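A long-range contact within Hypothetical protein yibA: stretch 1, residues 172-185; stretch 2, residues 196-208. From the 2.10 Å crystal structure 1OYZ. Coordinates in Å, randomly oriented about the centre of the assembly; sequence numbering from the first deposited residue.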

# COMPACT_ATOMS: atom_id res chain seq x y z
N ASN A 172 9.11 8.49 7.47
CA ASN A 172 8.43 7.29 7.94
C ASN A 172 8.87 6.07 7.12
O ASN A 172 8.84 6.09 5.90
N GLY A 173 9.27 5.02 7.83
CA GLY A 173 9.73 3.80 7.20
C GLY A 173 8.66 3.09 6.40
O GLY A 173 8.93 2.52 5.34
N ASP A 174 7.44 3.15 6.91
CA ASP A 174 6.29 2.53 6.26
C ASP A 174 6.02 3.23 4.89
O ASP A 174 5.74 2.56 3.88
N VAL A 175 6.08 4.56 4.89
CA VAL A 175 5.90 5.34 3.67
C VAL A 175 7.01 4.97 2.64
O VAL A 175 6.72 4.69 1.47
N ARG A 176 8.27 4.97 3.09
CA ARG A 176 9.40 4.62 2.19
C ARG A 176 9.20 3.21 1.59
O ARG A 176 9.41 3.01 0.39
N ASN A 177 8.77 2.26 2.42
CA ASN A 177 8.58 0.90 1.94
C ASN A 177 7.51 0.86 0.84
O ASN A 177 7.71 0.23 -0.22
N TRP A 178 6.40 1.55 1.05
CA TRP A 178 5.32 1.59 0.06
C TRP A 178 5.78 2.23 -1.24
O TRP A 178 5.41 1.78 -2.32
N ALA A 179 6.56 3.30 -1.15
CA ALA A 179 7.04 3.99 -2.35
C ALA A 179 7.90 3.03 -3.16
O ALA A 179 7.64 2.77 -4.34
N ALA A 180 8.92 2.49 -2.49
CA ALA A 180 9.85 1.56 -3.12
C ALA A 180 9.07 0.39 -3.67
O ALA A 180 9.30 -0.07 -4.78
N PHE A 181 8.12 -0.06 -2.86
CA PHE A 181 7.28 -1.18 -3.23
C PHE A 181 6.54 -0.88 -4.52
O PHE A 181 6.49 -1.72 -5.42
N ALA A 182 5.95 0.30 -4.63
CA ALA A 182 5.22 0.60 -5.85
C ALA A 182 6.16 0.83 -7.05
O ALA A 182 5.81 0.56 -8.20
N ILE A 183 7.36 1.33 -6.77
CA ILE A 183 8.36 1.55 -7.82
C ILE A 183 8.79 0.20 -8.38
O ILE A 183 8.96 0.04 -9.58
N ASN A 184 8.96 -0.78 -7.51
CA ASN A 184 9.37 -2.06 -8.00
C ASN A 184 8.24 -2.68 -8.83
O ASN A 184 8.47 -3.18 -9.95
N ILE A 185 7.03 -2.59 -8.29
CA ILE A 185 5.81 -3.10 -8.93
C ILE A 185 5.65 -2.57 -10.37
O ILE A 185 5.29 -3.32 -11.27
N CYS A 196 18.58 6.35 -4.95
CA CYS A 196 17.85 6.30 -3.67
C CYS A 196 17.89 4.87 -3.15
O CYS A 196 18.01 4.67 -1.95
N PHE A 197 17.79 3.88 -4.03
CA PHE A 197 17.84 2.51 -3.56
C PHE A 197 19.22 2.19 -2.93
O PHE A 197 19.26 1.59 -1.85
N VAL A 198 20.32 2.61 -3.57
CA VAL A 198 21.66 2.35 -3.02
C VAL A 198 21.72 2.90 -1.58
O VAL A 198 22.18 2.22 -0.66
N GLU A 199 21.18 4.10 -1.38
CA GLU A 199 21.18 4.69 -0.05
C GLU A 199 20.32 3.89 0.89
O GLU A 199 20.61 3.79 2.09
N MSE A 200 19.25 3.33 0.37
CA MSE A 200 18.35 2.54 1.22
C MSE A 200 19.02 1.25 1.69
O MSE A 200 18.56 0.61 2.65
N LEU A 201 20.10 0.86 1.03
CA LEU A 201 20.82 -0.33 1.49
C LEU A 201 21.20 -0.10 2.93
O LEU A 201 21.34 -1.06 3.69
N GLN A 202 21.37 1.16 3.33
CA GLN A 202 21.70 1.48 4.73
C GLN A 202 20.48 1.90 5.57
O GLN A 202 20.65 2.41 6.69
N ASP A 203 19.25 1.73 5.06
CA ASP A 203 18.05 2.12 5.83
C ASP A 203 17.95 1.34 7.15
O ASP A 203 18.32 0.17 7.23
N LYS A 204 17.43 1.98 8.19
CA LYS A 204 17.29 1.31 9.47
C LYS A 204 16.18 0.28 9.45
O LYS A 204 16.09 -0.58 10.32
N ASN A 205 15.30 0.38 8.47
CA ASN A 205 14.15 -0.50 8.36
C ASN A 205 14.44 -1.70 7.47
O ASN A 205 14.58 -1.53 6.26
N GLU A 206 14.53 -2.89 8.07
CA GLU A 206 14.81 -4.15 7.35
C GLU A 206 13.93 -4.31 6.12
O GLU A 206 14.39 -4.74 5.06
N GLU A 207 12.65 -3.99 6.27
CA GLU A 207 11.72 -4.14 5.15
C GLU A 207 12.11 -3.27 3.97
O GLU A 207 11.95 -3.66 2.81
N VAL A 208 12.60 -2.07 4.27
CA VAL A 208 13.02 -1.15 3.22
C VAL A 208 14.31 -1.68 2.55
O VAL A 208 14.42 -1.68 1.33

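What does Phe-197 contribute near the start of stretch 2? Its CA-to-CB bond points toward the helix of stretch 1, and chi1 near m (-80°) carries the ring to the later turns of that helix. Phe-197 CE1 lies 3.9 Å from Ala-180 CB and Phe-197 CZ 3.7 Å from Ile-183 CG2, an apolar contact. Ile-183 is itself in the m, t rotamer. The side-chain end of Asn-184 comes to the edge of the same ring.

How does the next turn continue the apolar packing? Met-200, a selenomethionine, also points toward stretch 1. With chi1 m and chi2 t, Met-200 CE lies 3.7 Å from Arg-176 CB; the contact is at the base of the arginine, and its guanidinium lies farther along, near Asp-203.

Where does that charged end go? At the last position of the type I turn from Met-200 to Asp-203, the t rotamer of Asp-203 presents its carboxylate to the edge of the guanidinium. Arg-176 NE donates to Asp-203 OD2 at 2.6 Å and Arg-176 NH1 to Asp-203 OD1 at 2.7 Å, a two-pronged salt bridge. Asp-203 OD1 also accepts from Asn-205 N at 2.7 Å, tying the bridge to the loop backbone.

What closes the contact as the second helix begins? Asn-205, chi1 t, caps it: its OD1 accepts from Val-208 N at 3.2 Å and, weakly, from Glu-207 N at 2.7 Å. Asn-205 ND2 approaches Gly-173 CA to 3.9 Å; a CB there would clash with this amide. Asn-177 ND2 lies 3.8 Å from Glu-207 CB. Val-208, also t, places CG2 3.6 Å from Gly-173 O and 4.0 Å from Asn-177 CB, filling the space beside the first helix.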

# COMPACT_ATOMS: atom_id res chain seq x y z
CB ASN A 172 6.92 7.46 7.83
CG ASN A 172 6.18 6.35 8.52
OD1 ASN A 172 6.06 6.33 9.74
ND2 ASN A 172 5.68 5.41 7.74
CB ASP A 174 5.08 2.67 7.20
CG ASP A 174 3.90 1.84 6.77
OD1 ASP A 174 3.47 1.98 5.60
OD2 ASP A 174 3.41 1.05 7.60
CB VAL A 175 5.99 6.88 3.93
CG1 VAL A 175 6.06 7.65 2.58
CG2 VAL A 175 4.76 7.35 4.73
CB ARG A 176 10.76 4.66 2.93
CG ARG A 176 11.13 5.95 3.64
CD ARG A 176 12.66 6.03 3.94
NE ARG A 176 13.11 5.08 4.96
CZ ARG A 176 12.74 5.13 6.24
NH1 ARG A 176 13.18 4.22 7.11
NH2 ARG A 176 11.93 6.10 6.66
CB ASN A 177 8.21 -0.02 3.13
CG ASN A 177 8.14 -1.50 2.74
OD1 ASN A 177 7.06 -2.11 2.74
ND2 ASN A 177 9.27 -2.08 2.39
CB TRP A 178 4.13 2.39 0.61
CG TRP A 178 2.90 1.57 0.83
CD1 TRP A 178 2.38 1.18 2.04
CD2 TRP A 178 2.04 1.02 -0.18
NE1 TRP A 178 1.24 0.43 1.84
CE2 TRP A 178 1.02 0.30 0.49
CE3 TRP A 178 2.04 1.05 -1.58
CZ2 TRP A 178 -0.00 -0.36 -0.20
CZ3 TRP A 178 1.02 0.38 -2.27
CH2 TRP A 178 0.02 -0.32 -1.57
CB ALA A 179 7.86 5.24 -1.96
CB ALA A 180 10.88 1.08 -2.11
CB PHE A 181 6.28 -1.43 -2.11
CG PHE A 181 5.77 -2.84 -2.05
CD1 PHE A 181 5.15 -3.42 -3.15
CD2 PHE A 181 5.91 -3.57 -0.86
CE1 PHE A 181 4.67 -4.73 -3.08
CE2 PHE A 181 5.44 -4.87 -0.77
CZ PHE A 181 4.82 -5.46 -1.87
CB ALA A 182 4.28 1.81 -5.62
CB ILE A 183 9.61 2.27 -7.27
CG1 ILE A 183 9.33 3.76 -7.17
CG2 ILE A 183 10.86 1.98 -8.17
CD1 ILE A 183 10.24 4.50 -6.31
CB ASN A 184 9.77 -2.95 -6.83
CG ASN A 184 11.16 -2.59 -6.27
OD1 ASN A 184 11.46 -2.85 -5.10
ND2 ASN A 184 12.01 -1.99 -7.11
CB ILE A 185 4.58 -2.71 -8.06
CG1 ILE A 185 3.91 -3.98 -7.54
CG2 ILE A 185 3.65 -1.77 -8.81
CD1 ILE A 185 4.78 -4.75 -6.55
CB CYS A 196 16.40 6.78 -3.81
SG CYS A 196 16.24 8.60 -4.05
CB PHE A 197 17.51 1.54 -4.70
CG PHE A 197 16.03 1.39 -4.96
CD1 PHE A 197 15.11 2.22 -4.34
CD2 PHE A 197 15.56 0.43 -5.82
CE1 PHE A 197 13.73 2.09 -4.56
CE2 PHE A 197 14.18 0.28 -6.07
CZ PHE A 197 13.26 1.11 -5.43
CB VAL A 198 22.78 3.02 -3.91
CG1 VAL A 198 24.13 2.99 -3.20
CG2 VAL A 198 22.88 2.30 -5.27
CB GLU A 199 20.65 6.13 -0.09
CG GLU A 199 21.49 7.05 -0.98
CD GLU A 199 22.95 7.11 -0.51
OE1 GLU A 199 23.84 7.43 -1.33
OE2 GLU A 199 23.19 6.83 0.69
CB MSE A 200 17.02 2.30 0.49
CG MSE A 200 16.28 3.59 0.36
SE MSE A 200 14.81 3.66 -0.89
CE MSE A 200 13.43 4.00 0.46
CB LEU A 201 22.05 -0.58 0.65
CG LEU A 201 21.61 -1.02 -0.74
CD1 LEU A 201 22.84 -1.38 -1.60
CD2 LEU A 201 20.68 -2.22 -0.61
CB GLN A 202 22.72 2.63 4.81
CG GLN A 202 23.79 2.65 3.70
CD GLN A 202 24.69 1.45 3.76
OE1 GLN A 202 25.32 1.07 2.76
NE2 GLN A 202 24.78 0.85 4.93
CB ASP A 203 16.78 1.86 5.00
CG ASP A 203 15.58 2.65 5.51
OD1 ASP A 203 15.08 2.37 6.63
OD2 ASP A 203 15.15 3.55 4.76
CB LYS A 204 16.96 2.32 10.56
CG LYS A 204 15.58 2.93 10.33
CD LYS A 204 15.17 3.87 11.47
CE LYS A 204 16.05 5.11 11.56
NZ LYS A 204 15.47 6.10 12.52
CB ASN A 205 12.97 0.29 7.79
CG ASN A 205 11.69 -0.52 7.77
OD1 ASN A 205 11.68 -1.67 7.36
ND2 ASN A 205 10.61 0.10 8.21
CB GLU A 206 14.59 -5.39 8.24
CG GLU A 206 13.13 -5.54 8.76
CD GLU A 206 12.56 -7.01 8.87
OE1 GLU A 206 12.62 -7.80 7.89
OE2 GLU A 206 12.01 -7.35 9.94
CB GLU A 207 10.30 -3.79 5.58
CG GLU A 207 9.65 -4.82 6.49
CD GLU A 207 8.20 -4.48 6.84
OE1 GLU A 207 7.40 -4.15 5.93
OE2 GLU A 207 7.86 -4.53 8.03
CB VAL A 208 13.25 0.32 3.78
CG1 VAL A 208 13.83 1.20 2.69
CG2 VAL A 208 11.92 0.93 4.25